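Local coordinates for Es1 family protein (Ehrlichia chaffeensis, PDB 3L3B) that is of unknown function but belongs to the DJ-1/PfpI family, carries an amidotransferase-like domain and probably has a role linked to isoprenoid biosynthesis, at residues C33-G38 with V71-K76; R42-V47 with V112-Y117; G155-S160 with F210-Y215; K173-I178 with G190-D195. All coordinates share one frame; numbering follows the deposited sequence.

Interaction 1. Residues C33-G38 with V71-K76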
loop_
_atom_site.group_PDB
_atom_site.type_symbol
_atom_site.label_atom_id
_atom_site.label_comp_id
_atom_site.label_asym_id
_atom_site.label_seq_id
_atom_site.Cartn_x
_atom_site.Cartn_y
_atom_site.Cartn_z
ATOM N N CYS B 33 5.506 -7.163 -4.336
ATOM C CA CYS B 33 4.374 -6.533 -3.644
ATOM C C CYS B 33 4.017 -7.322 -2.404
ATOM O O CYS B 33 3.100 -8.152 -2.414
ATOM C CB CYS B 33 3.218 -6.450 -4.616
ATOM S SG CYS B 33 1.749 -5.695 -3.955
ATOM N N GLY B 34 4.732 -7.064 -1.331
ATOM C CA GLY B 34 4.546 -7.791 -0.059
ATOM C C GLY B 34 5.784 -7.817 0.808
ATOM O O GLY B 34 6.878 -8.064 0.316
ATOM N N HIS B 35 5.629 -7.573 2.113
ATOM C CA HIS B 35 6.771 -7.482 2.974
ATOM C C HIS B 35 7.638 -8.748 3.098
ATOM O O HIS B 35 8.866 -8.645 3.370
ATOM C CB HIS B 35 6.386 -6.943 4.365
ATOM C CG HIS B 35 5.850 -7.956 5.333
ATOM N ND1 HIS B 35 4.556 -8.402 5.312
ATOM C CD2 HIS B 35 6.420 -8.524 6.432
ATOM C CE1 HIS B 35 4.360 -9.262 6.301
ATOM N NE2 HIS B 35 5.475 -9.338 7.009
ATOM N N MET B 36 7.057 -9.926 2.898
ATOM C CA MET B 36 7.826 -11.171 3.028
ATOM C C MET B 36 8.507 -11.657 1.748
ATOM O O MET B 36 9.425 -12.477 1.818
ATOM C CB MET B 36 6.951 -12.284 3.632
ATOM C CG MET B 36 6.306 -11.872 4.936
ATOM S SD MET B 36 5.461 -13.166 5.819
ATOM C CE MET B 36 6.874 -13.905 6.597
ATOM N N ASP B 37 8.138 -11.128 0.577
ATOM C CA ASP B 37 8.764 -11.591 -0.671
ATOM C C ASP B 37 9.001 -10.532 -1.709
ATOM O O ASP B 37 9.448 -10.860 -2.827
ATOM C CB ASP B 37 7.961 -12.739 -1.315
ATOM C CG ASP B 37 6.539 -12.335 -1.738
ATOM O OD1 ASP B 37 6.193 -11.130 -1.809
ATOM O OD2 ASP B 37 5.735 -13.281 -2.012
ATOM N N GLY B 38 8.819 -9.273 -1.297
ATOM C CA GLY B 38 8.778 -8.149 -2.202
ATOM C C GLY B 38 9.124 -6.885 -1.419
ATOM O O GLY B 38 9.811 -6.944 -0.382
ATOM N N VAL B 71 5.762 -16.013 -0.962
ATOM C CA VAL B 71 5.315 -16.368 0.360
ATOM C C VAL B 71 3.800 -16.084 0.547
ATOM O O VAL B 71 3.286 -14.994 0.192
ATOM C CB VAL B 71 6.136 -15.574 1.404
ATOM C CG1 VAL B 71 5.477 -15.601 2.761
ATOM C CG2 VAL B 71 7.607 -16.041 1.469
ATOM N N ASP B 72 3.107 -17.088 1.084
ATOM C CA ASP B 72 1.766 -16.948 1.585
ATOM C C ASP B 72 1.842 -16.112 2.877
ATOM O O ASP B 72 2.341 -16.573 3.886
ATOM C CB ASP B 72 1.171 -18.369 1.783
ATOM C CG ASP B 72 -0.186 -18.375 2.411
ATOM O OD1 ASP B 72 -0.539 -17.395 3.137
ATOM O OD2 ASP B 72 -0.907 -19.371 2.190
ATOM N N HIS B 73 1.361 -14.886 2.835
ATOM C CA HIS B 73 1.524 -13.972 3.975
ATOM C C HIS B 73 0.525 -14.237 5.140
ATOM O O HIS B 73 0.625 -13.636 6.209
ATOM C CB HIS B 73 1.372 -12.494 3.526
ATOM C CG HIS B 73 2.543 -11.960 2.772
ATOM N ND1 HIS B 73 3.007 -12.553 1.611
ATOM C CD2 HIS B 73 3.410 -10.966 3.065
ATOM C CE1 HIS B 73 4.050 -11.872 1.178
ATOM N NE2 HIS B 73 4.316 -10.901 2.038
ATOM N N LYS B 74 -0.435 -15.082 4.906
ATOM C CA LYS B 74 -1.345 -15.526 5.993
ATOM C C LYS B 74 -0.704 -16.680 6.780
ATOM O O LYS B 74 -0.635 -16.618 8.017
ATOM C CB LYS B 74 -2.689 -15.936 5.432
ATOM C CG LYS B 74 -3.673 -16.622 6.444
ATOM C CD LYS B 74 -4.047 -15.673 7.616
ATOM C CE LYS B 74 -5.158 -16.306 8.534
ATOM N NZ LYS B 74 -5.451 -15.421 9.729
ATOM N N LYS B 75 -0.247 -17.719 6.068
ATOM C CA LYS B 75 0.444 -18.831 6.742
ATOM C C LYS B 75 1.846 -18.425 7.124
ATOM O O LYS B 75 2.431 -19.030 7.987
ATOM C CB LYS B 75 0.496 -20.113 5.888
ATOM C CG LYS B 75 -0.857 -20.606 5.493
ATOM C CD LYS B 75 -0.901 -22.064 5.168
ATOM C CE LYS B 75 0.134 -22.506 4.140
ATOM N NZ LYS B 75 -0.141 -23.983 3.903
ATOM N N LYS B 76 2.376 -17.390 6.476
ATOM C CA LYS B 76 3.777 -17.028 6.623
ATOM C C LYS B 76 4.728 -18.181 6.264
ATOM O O LYS B 76 5.664 -18.464 6.996
ATOM C CB LYS B 76 4.082 -16.487 8.035
ATOM C CG LYS B 76 3.470 -15.104 8.287
ATOM C CD LYS B 76 2.856 -14.996 9.655
ATOM C CE LYS B 76 2.382 -13.559 9.951
ATOM N NZ LYS B 76 1.026 -13.605 10.596
#
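His73 carries this contact, its ring pushed into the turn formed by residues 33-38. Met36 N donates to His73 NE2 at 3.0 Å, from 29° out of the ring plane. Met36 then covers the ring: CG lies 3.6 Å from His73 CD2, and SD sits over one face, 4.5 Å from the centroid. His35 adds an offset edge-to-face pair, with the edge of His73 turned toward the face of His35 and the planes 69° apart. The second bond comes from Val71 N, which donates to Asp37 OD2 at 2.9 Å on the anti side of the carboxylate. Asp37 CG stands between its own backbone N and carbonyl carbon (chi1 63°), which leaves OD2 facing Val71. Val71 CG1 packs on Met36 CB at 3.7 Å, and Lys76 CG lies 3.7 Å from Met36 SD.

Further out, His73 ND1 donates to Val71 O, at 2.8 Å. With one nitrogen giving and the other accepting, the rotation of the ring is fixed. Asp37 OD1 forms a salt bridge with Arg91 of the second subunit, which also packs on His73. Asp72 OD1 accepts from Lys74 N, an Asx turn, and from Lys75 N, which completes an Asx motif, in the link between strands 70-72 and 77-79. The contact thus ties this antiparallel hairpin to the loop between strand 24-29 and helix 41-53, at the dimer interface.

Interaction 2. Residues R42-V47 with V112-Y117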
loop_
_atom_site.group_PDB
_atom_site.type_symbol
_atom_site.label_atom_id
_atom_site.label_comp_id
_atom_site.label_asym_id
_atom_site.label_seq_id
_atom_site.Cartn_x
_atom_site.Cartn_y
_atom_site.Cartn_z
ATOM N N ARG B 42 3.272 -0.865 2.788
ATOM C CA ARG B 42 2.972 0.371 3.494
ATOM C C ARG B 42 4.086 1.384 3.305
ATOM O O ARG B 42 3.817 2.537 3.001
ATOM C CB ARG B 42 2.692 0.120 4.965
ATOM C CG ARG B 42 1.487 -0.750 5.136
ATOM C CD ARG B 42 1.578 -1.496 6.427
ATOM N NE ARG B 42 0.482 -2.434 6.546
ATOM C CZ ARG B 42 -0.146 -2.704 7.682
ATOM N NH1 ARG B 42 0.221 -2.125 8.814
ATOM N NH2 ARG B 42 -1.117 -3.588 7.670
ATOM N N GLU B 43 5.321 0.936 3.420
ATOM C CA GLU B 43 6.475 1.795 3.148
ATOM C C GLU B 43 6.458 2.375 1.736
ATOM O O GLU B 43 6.782 3.588 1.535
ATOM C CB GLU B 43 7.808 1.098 3.429
ATOM C CG GLU B 43 7.944 0.592 4.847
ATOM C CD GLU B 43 9.222 -0.247 5.084
ATOM O OE1 GLU B 43 10.085 -0.398 4.159
ATOM O OE2 GLU B 43 9.335 -0.787 6.210
ATOM N N ALA B 44 6.110 1.558 0.756
ATOM C CA ALA B 44 6.058 2.065 -0.619
ATOM C C ALA B 44 4.944 3.073 -0.768
ATOM O O ALA B 44 5.158 4.103 -1.346
ATOM C CB ALA B 44 5.874 0.969 -1.632
ATOM N N VAL B 45 3.745 2.774 -0.276
ATOM C CA VAL B 45 2.642 3.707 -0.407
ATOM C C VAL B 45 2.987 5.024 0.290
ATOM O O VAL B 45 2.727 6.091 -0.270
ATOM C CB VAL B 45 1.307 3.129 0.138
ATOM C CG1 VAL B 45 0.214 4.230 0.287
ATOM C CG2 VAL B 45 0.844 2.008 -0.787
ATOM N N LEU B 46 3.598 4.950 1.483
ATOM C CA LEU B 46 3.867 6.158 2.276
ATOM C C LEU B 46 4.985 7.020 1.647
ATOM O O LEU B 46 4.947 8.269 1.721
ATOM C CB LEU B 46 4.122 5.803 3.744
ATOM C CG LEU B 46 2.997 5.130 4.530
ATOM C CD1 LEU B 46 3.501 4.680 5.901
ATOM C CD2 LEU B 46 1.780 6.022 4.642
ATOM N N VAL B 47 5.964 6.354 1.041
ATOM C CA VAL B 47 6.996 7.017 0.239
ATOM C C VAL B 47 6.327 7.780 -0.936
ATOM O O VAL B 47 6.627 8.946 -1.168
ATOM C CB VAL B 47 8.024 6.027 -0.271
ATOM C CG1 VAL B 47 8.780 6.587 -1.516
ATOM C CG2 VAL B 47 9.000 5.664 0.842
ATOM N N VAL B 112 14.381 6.747 -4.201
ATOM C CA VAL B 112 13.934 6.172 -2.933
ATOM C C VAL B 112 13.738 4.660 -3.110
ATOM O O VAL B 112 13.221 4.194 -4.145
ATOM C CB VAL B 112 12.679 6.872 -2.373
ATOM C CG1 VAL B 112 12.387 6.384 -0.949
ATOM C CG2 VAL B 112 12.886 8.377 -2.374
ATOM N N ILE B 113 14.226 3.905 -2.124
ATOM C CA ILE B 113 14.097 2.478 -2.063
ATOM C C ILE B 113 13.318 2.074 -0.800
ATOM O O ILE B 113 13.891 1.968 0.286
ATOM C CB ILE B 113 15.468 1.797 -2.017
ATOM C CG1 ILE B 113 16.393 2.411 -3.075
ATOM C CG2 ILE B 113 15.284 0.319 -2.254
ATOM C CD1 ILE B 113 17.887 2.069 -2.923
ATOM N N PRO B 114 12.013 1.798 -0.943
ATOM C CA PRO B 114 11.286 1.243 0.205
ATOM C C PRO B 114 11.915 -0.059 0.676
ATOM O O PRO B 114 12.689 -0.688 -0.054
ATOM C CB PRO B 114 9.897 0.989 -0.369
ATOM C CG PRO B 114 9.755 1.932 -1.521
ATOM C CD PRO B 114 11.134 2.113 -2.076
ATOM N N GLY B 115 11.584 -0.522 1.876
ATOM C CA GLY B 115 12.155 -1.769 2.334
ATOM C C GLY B 115 11.268 -2.946 1.946
ATOM O O GLY B 115 10.479 -2.883 0.979
ATOM N N GLY B 116 11.417 -3.998 2.733
ATOM C CA GLY B 116 10.697 -5.245 2.550
ATOM C C GLY B 116 11.753 -6.307 2.367
ATOM O O GLY B 116 12.806 -6.044 1.795
ATOM N N TYR B 117 11.419 -7.525 2.792
ATOM C CA TYR B 117 12.329 -8.649 2.786
ATOM C C TYR B 117 12.762 -8.958 1.391
ATOM O O TYR B 117 13.884 -9.436 1.176
ATOM C CB TYR B 117 11.674 -9.870 3.451
ATOM C CG TYR B 117 12.607 -11.031 3.728
ATOM C CD1 TYR B 117 13.495 -10.997 4.808
ATOM C CD2 TYR B 117 12.625 -12.156 2.894
ATOM C CE1 TYR B 117 14.367 -12.065 5.063
ATOM C CE2 TYR B 117 13.494 -13.230 3.141
ATOM C CZ TYR B 117 14.357 -13.174 4.231
ATOM O OH TYR B 117 15.212 -14.217 4.495
#
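Val112 meets Val47 at the end of strand 110-113, where helix 41-53 packs on the central sheet of an alpha/beta fold of the DJ-1/PfpI type. The two valines reach toward each other tip to tip, with CG1 of Val112 3.7 Å from CG1 of Val47. Both CG1 methyls are anti to their backbone N (chi1 -171° and 159°), and this brings them together. Met231 of helix 221-238 also touches Val112.

The strand ends after Ile113, and Pro114 turns its ring to the helix. Pro114 CG lies 3.8 Å from Ala44 CA and 4.0 Å from Ala44 CB. Only a small methyl stands there, so the proline ring can approach the helix backbone closely. Its other neighbours include Val28 of the adjacent strand.

Gly115 follows, and the contact becomes polar. Glu43 extends beyond CG to bring its buried carboxylate to the glycine backbone. Its other oxygen, OE2, accepts from Tyr215 N, so the carboxylate joins two separate loops of the chain. Gly116 lies at the margin, its N 4.1 Å from Glu43 OE1. The one bond across the contact runs from Gly115 N to Glu43 OE1, 2.7 Å long with a bent N-H...O angle of 133°.

Interaction 3. Residues G155-S160 with F210-Y215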
loop_
_atom_site.group_PDB
_atom_site.type_symbol
_atom_site.label_atom_id
_atom_site.label_comp_id
_atom_site.label_asym_id
_atom_site.label_seq_id
_atom_site.Cartn_x
_atom_site.Cartn_y
_atom_site.Cartn_z
ATOM N N GLY B 155 17.341 7.715 -0.791
ATOM C CA GLY B 155 16.620 7.382 0.434
ATOM C C GLY B 155 16.333 5.894 0.529
ATOM O O GLY B 155 16.053 5.271 -0.475
ATOM N N ALA B 156 16.391 5.326 1.742
ATOM C CA ALA B 156 16.289 3.885 1.929
ATOM C C ALA B 156 15.546 3.617 3.238
ATOM O O ALA B 156 15.802 4.255 4.255
ATOM C CB ALA B 156 17.739 3.186 1.907
ATOM N N VAL B 157 14.585 2.718 3.195
ATOM C CA VAL B 157 13.704 2.456 4.316
ATOM C C VAL B 157 13.860 0.996 4.759
ATOM O O VAL B 157 14.044 0.057 3.933
ATOM C CB VAL B 157 12.234 2.712 3.906
ATOM C CG1 VAL B 157 11.243 2.562 5.143
ATOM C CG2 VAL B 157 12.113 4.086 3.193
ATOM N N CYS B 158 13.832 0.824 6.060
ATOM C CA CYS B 158 13.818 -0.476 6.696
ATOM C C CYS B 158 15.132 -1.266 6.513
ATOM O O CYS B 158 16.143 -0.852 7.033
ATOM C CB CYS B 158 12.593 -1.241 6.234
ATOM S SG CYS B 158 12.252 -2.494 7.408
ATOM N N ILE B 159 15.138 -2.381 5.796
ATOM C CA ILE B 159 16.408 -3.090 5.555
ATOM C C ILE B 159 17.211 -2.490 4.391
ATOM O O ILE B 159 18.425 -2.733 4.252
ATOM C CB ILE B 159 16.158 -4.584 5.271
ATOM C CG1 ILE B 159 17.423 -5.422 5.475
ATOM C CG2 ILE B 159 15.533 -4.765 3.837
ATOM C CD1 ILE B 159 18.081 -5.356 6.900
ATOM N N SER B 160 16.560 -1.703 3.561
ATOM C CA SER B 160 17.228 -1.155 2.370
ATOM C C SER B 160 18.536 -0.388 2.682
ATOM O O SER B 160 19.463 -0.450 1.867
ATOM C CB SER B 160 16.276 -0.271 1.553
ATOM O OG SER B 160 15.234 -1.126 1.006
ATOM N N PHE B 210 19.942 8.962 2.858
ATOM C CA PHE B 210 18.908 9.277 3.831
ATOM C C PHE B 210 18.151 7.974 4.200
ATOM O O PHE B 210 17.922 7.149 3.324
ATOM C CB PHE B 210 17.929 10.313 3.214
ATOM C CG PHE B 210 18.599 11.625 2.789
ATOM C CD1 PHE B 210 18.480 12.763 3.563
ATOM C CD2 PHE B 210 19.359 11.697 1.638
ATOM C CE1 PHE B 210 19.092 13.975 3.196
ATOM C CE2 PHE B 210 20.006 12.910 1.256
ATOM C CZ PHE B 210 19.844 14.055 2.049
ATOM N N SER B 211 17.810 7.773 5.479
ATOM C CA SER B 211 17.288 6.488 5.935
ATOM C C SER B 211 16.335 6.601 7.088
ATOM O O SER B 211 16.449 7.516 7.914
ATOM C CB SER B 211 18.386 5.503 6.330
ATOM O OG SER B 211 19.377 6.042 7.207
ATOM N N CYS B 212 15.436 5.625 7.163
ATOM C CA CYS B 212 14.576 5.504 8.306
ATOM C C CYS B 212 14.229 4.044 8.549
ATOM O O CYS B 212 14.341 3.194 7.627
ATOM C CB CYS B 212 13.383 6.409 8.136
ATOM S SG CYS B 212 12.247 5.949 6.840
ATOM N N SER B 213 13.855 3.730 9.789
ATOM C CA SER B 213 13.786 2.331 10.250
ATOM C C SER B 213 12.448 1.629 10.004
ATOM O O SER B 213 12.446 0.410 9.774
ATOM C CB SER B 213 14.138 2.243 11.738
ATOM O OG SER B 213 13.251 3.034 12.482
ATOM N N ALA B 214 11.329 2.359 10.066
ATOM C CA ALA B 214 10.013 1.821 9.631
ATOM C C ALA B 214 9.775 0.440 10.246
ATOM O O ALA B 214 9.926 0.281 11.460
ATOM C CB ALA B 214 9.925 1.778 8.085
ATOM N N TYR B 215 9.499 -0.587 9.437
ATOM C CA TYR B 215 9.080 -1.856 10.022
ATOM C C TYR B 215 10.237 -2.782 10.456
ATOM O O TYR B 215 9.994 -3.963 10.706
ATOM C CB TYR B 215 8.061 -2.568 9.129
ATOM C CG TYR B 215 6.634 -2.074 9.277
ATOM C CD1 TYR B 215 5.895 -2.381 10.404
ATOM C CD2 TYR B 215 6.015 -1.321 8.269
ATOM C CE1 TYR B 215 4.589 -1.971 10.522
ATOM C CE2 TYR B 215 4.727 -0.863 8.416
ATOM C CZ TYR B 215 4.012 -1.216 9.510
ATOM O OH TYR B 215 2.708 -0.775 9.650
#
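Ala156 and Ser211 sit in register in a buried parallel beta pairing between strands 154-157 and 209-212 of the central sheet. The first strand leads into a tight turn and then helix 160-168, a strand-turn-helix of the nucleophile-elbow type. In DJ-1/PfpI relatives the reactive cysteine sits at such a turn, and Cys158 probably holds the same position.

Three backbone bonds join the strands. Ala156 N donates to Phe210 O at 2.9 Å, Cys212 N donates to Ala156 O at 3.2 Å, and Cys158 N donates to Cys212 O at 2.9 Å. The last is the straightest, with an N-H...O angle of 163°. CA-H...O contacts run beside them, such as Ser211 CA to Ala156 O at 3.2 Å.

Ala156 and Ser211 point to one face of the sheet, toward Pro161. There Ser211 OG bonds to Thr177 N. Val157 and Cys212 point to the opposite face, where helix 221-238 covers them, and Val157 CG1 lies 3.9 Å from Cys212 SG.

Beyond the strands, Val157 to Ser160 form a type II' turn, closed by Ser160 N to Val157 O. Cys158 takes a positive phi of 68°, as the elbow residue does in this family. Glu43 of helix 41-53 touches Val157, Cys158 and Ala214, which places its carboxylate beside the turn. The tightest apolar approach is Val157 CG1 to Ala214 CB, 3.3 Å, shorter than usual carbon contact. At the turn, Cys158 has SG anti to its backbone N (chi1 -159°), which brings SG to 3.7 Å from Tyr215 C.

Interaction 4. Residues K173-I178 with G190-D195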
loop_
_atom_site.group_PDB
_atom_site.type_symbol
_atom_site.label_atom_id
_atom_site.label_comp_id
_atom_site.label_asym_id
_atom_site.label_seq_id
_atom_site.Cartn_x
_atom_site.Cartn_y
_atom_site.Cartn_z
ATOM N N LYS B 173 32.011 4.901 2.756
ATOM C CA LYS B 173 31.607 4.362 4.057
ATOM C C LYS B 173 30.423 5.224 4.504
ATOM O O LYS B 173 30.647 6.343 4.943
ATOM C CB LYS B 173 32.777 4.491 5.040
ATOM C CG LYS B 173 32.441 4.259 6.526
ATOM C CD LYS B 173 33.634 4.096 7.442
ATOM C CE LYS B 173 34.346 2.785 7.275
ATOM N NZ LYS B 173 35.183 2.514 8.518
ATOM N N VAL B 174 29.178 4.796 4.278
ATOM C CA VAL B 174 28.054 5.709 4.469
ATOM C C VAL B 174 27.353 5.447 5.786
ATOM O O VAL B 174 27.436 4.366 6.349
ATOM C CB VAL B 174 27.034 5.732 3.304
ATOM C CG1 VAL B 174 27.705 5.811 1.922
ATOM C CG2 VAL B 174 26.079 4.558 3.406
ATOM N N LYS B 175 26.656 6.466 6.252
ATOM C CA LYS B 175 26.050 6.466 7.564
ATOM C C LYS B 175 24.552 6.333 7.394
ATOM O O LYS B 175 23.957 7.132 6.697
ATOM C CB LYS B 175 26.354 7.798 8.224
ATOM C CG LYS B 175 25.795 7.994 9.583
ATOM C CD LYS B 175 26.253 9.327 10.178
ATOM C CE LYS B 175 25.734 10.512 9.361
ATOM N NZ LYS B 175 25.323 11.675 10.195
ATOM N N VAL B 176 23.976 5.348 8.066
ATOM C CA VAL B 176 22.507 5.079 7.996
ATOM C C VAL B 176 21.954 4.583 9.329
ATOM O O VAL B 176 22.703 4.201 10.215
ATOM C CB VAL B 176 22.173 4.006 6.934
ATOM C CG1 VAL B 176 22.645 4.432 5.517
ATOM C CG2 VAL B 176 22.771 2.621 7.291
ATOM N N THR B 177 20.624 4.592 9.466
ATOM C CA THR B 177 19.954 3.806 10.553
ATOM C C THR B 177 19.150 2.616 9.992
ATOM O O THR B 177 18.588 2.672 8.895
ATOM C CB THR B 177 18.995 4.665 11.340
ATOM O OG1 THR B 177 18.576 3.967 12.531
ATOM C CG2 THR B 177 17.751 4.962 10.486
ATOM N N ILE B 178 19.148 1.513 10.740
ATOM C CA ILE B 178 18.132 0.456 10.624
ATOM C C ILE B 178 17.321 0.285 11.931
ATOM O O ILE B 178 16.657 -0.731 12.130
ATOM C CB ILE B 178 18.742 -0.872 10.146
ATOM C CG1 ILE B 178 19.788 -1.408 11.129
ATOM C CG2 ILE B 178 19.330 -0.633 8.746
ATOM C CD1 ILE B 178 20.261 -2.790 10.841
ATOM N N GLY B 190 30.255 -2.388 5.964
ATOM C CA GLY B 190 31.213 -1.345 5.586
ATOM C C GLY B 190 30.747 0.084 5.794
ATOM O O GLY B 190 31.343 1.019 5.248
ATOM N N GLY B 191 29.707 0.270 6.609
ATOM C CA GLY B 191 29.180 1.602 6.914
ATOM C C GLY B 191 29.257 1.950 8.384
ATOM O O GLY B 191 30.022 1.322 9.155
ATOM N N VAL B 192 28.472 2.961 8.762
ATOM C CA VAL B 192 28.381 3.450 10.125
ATOM C C VAL B 192 26.905 3.516 10.524
ATOM O O VAL B 192 26.072 4.093 9.797
ATOM C CB VAL B 192 29.015 4.866 10.239
ATOM C CG1 VAL B 192 28.837 5.463 11.650
ATOM C CG2 VAL B 192 30.478 4.795 9.869
ATOM N N HIS B 193 26.559 2.922 11.668
ATOM C CA HIS B 193 25.145 2.919 12.088
ATOM C C HIS B 193 24.864 4.012 13.115
ATOM O O HIS B 193 25.670 4.283 13.982
ATOM C CB HIS B 193 24.729 1.563 12.668
ATOM C CG HIS B 193 23.312 1.503 13.157
ATOM N ND1 HIS B 193 22.222 1.394 12.314
ATOM C CD2 HIS B 193 22.821 1.496 14.411
ATOM C CE1 HIS B 193 21.118 1.336 13.036
ATOM N NE2 HIS B 193 21.453 1.414 14.314
ATOM N N VAL B 194 23.693 4.617 13.008
ATOM C CA VAL B 194 23.238 5.622 13.944
ATOM C C VAL B 194 21.937 5.098 14.477
ATOM O O VAL B 194 21.077 4.733 13.686
ATOM C CB VAL B 194 23.056 6.983 13.242
ATOM C CG1 VAL B 194 22.326 7.983 14.154
ATOM C CG2 VAL B 194 24.430 7.530 12.781
ATOM N N ASP B 195 21.797 5.010 15.795
ATOM C CA ASP B 195 20.563 4.510 16.371
ATOM C C ASP B 195 19.494 5.585 16.131
ATOM O O ASP B 195 19.787 6.756 16.223
ATOM C CB ASP B 195 20.708 4.205 17.883
ATOM C CG ASP B 195 21.411 2.846 18.171
ATOM O OD1 ASP B 195 21.622 2.028 17.237
ATOM O OD2 ASP B 195 21.741 2.598 19.358
#
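Lys175 pairs with Val192, and Val176 with His193, in the small parallel sheet of a beta-alpha-beta unit. Helix 185-189 links the two short strands. Its end is a Schellman motif at Gly190, which lets the chain turn into the second strand.

The firm part is the backbone ladder. Val192 N donates to Val174 O, Val176 N to Val192 O and Val194 N to Val176 O, each at 3.0 Å. Val176 N meets Val192 O nearly head-on, while the other two donors are tilted from the carbonyl plane. Gly191 CA comes within 3.3 Å of Val174 O, in a spot with no room for a side chain. Thr177 then prolongs the ladder with its side chain. Its OG1 is anti to the backbone N (chi1 -168°) and donates to Val194 O at 2.9 Å. Thr177 OG1 also bonds to Gly179 N. The His193 ring lies across Ile178, with CE1 3.6 Å from Ile178 CG1. Val174 turns away from the second segment. Val174 and Val176 both pack on helix 160-168.

The other side is looser and more exposed. Lys173 CG lies 3.9 Å from Val192 CG2, and Lys175 CG lies 3.5 Å from Val194 CG2. In both pairs the aliphatic part of a lysine lies against a valine methyl. The ammonium of Lys175 has a weak bond to Lys203 O.

The pairing therefore rests mainly on backbone bonds and one threonine hydroxyl. The lysines contribute to it through their hydrocarbon, not their charge.

Interactions 2 and 3 form the core, their centres about 8 Å apart, and share the central sheet through neighbouring strands 110-113 and 154-157. Pro114 O and Ser160 OG join them directly. The centres of interactions 1 and 2 are about 15 Å apart, yet His35 O meets Tyr117 N between them, and both touch the second subunit. The centre of interaction 4 lies about 11 Å from that of interaction 3, on the opposite side of it from interaction 2, and touches no other chain of the assembly. Along the chain, interactions 1 and 2 interleave, interaction 3 follows, and interaction 4 is nested inside it. The series thus runs from the dimer interface, past the probable cysteine elbow, to a peripheral small sheet.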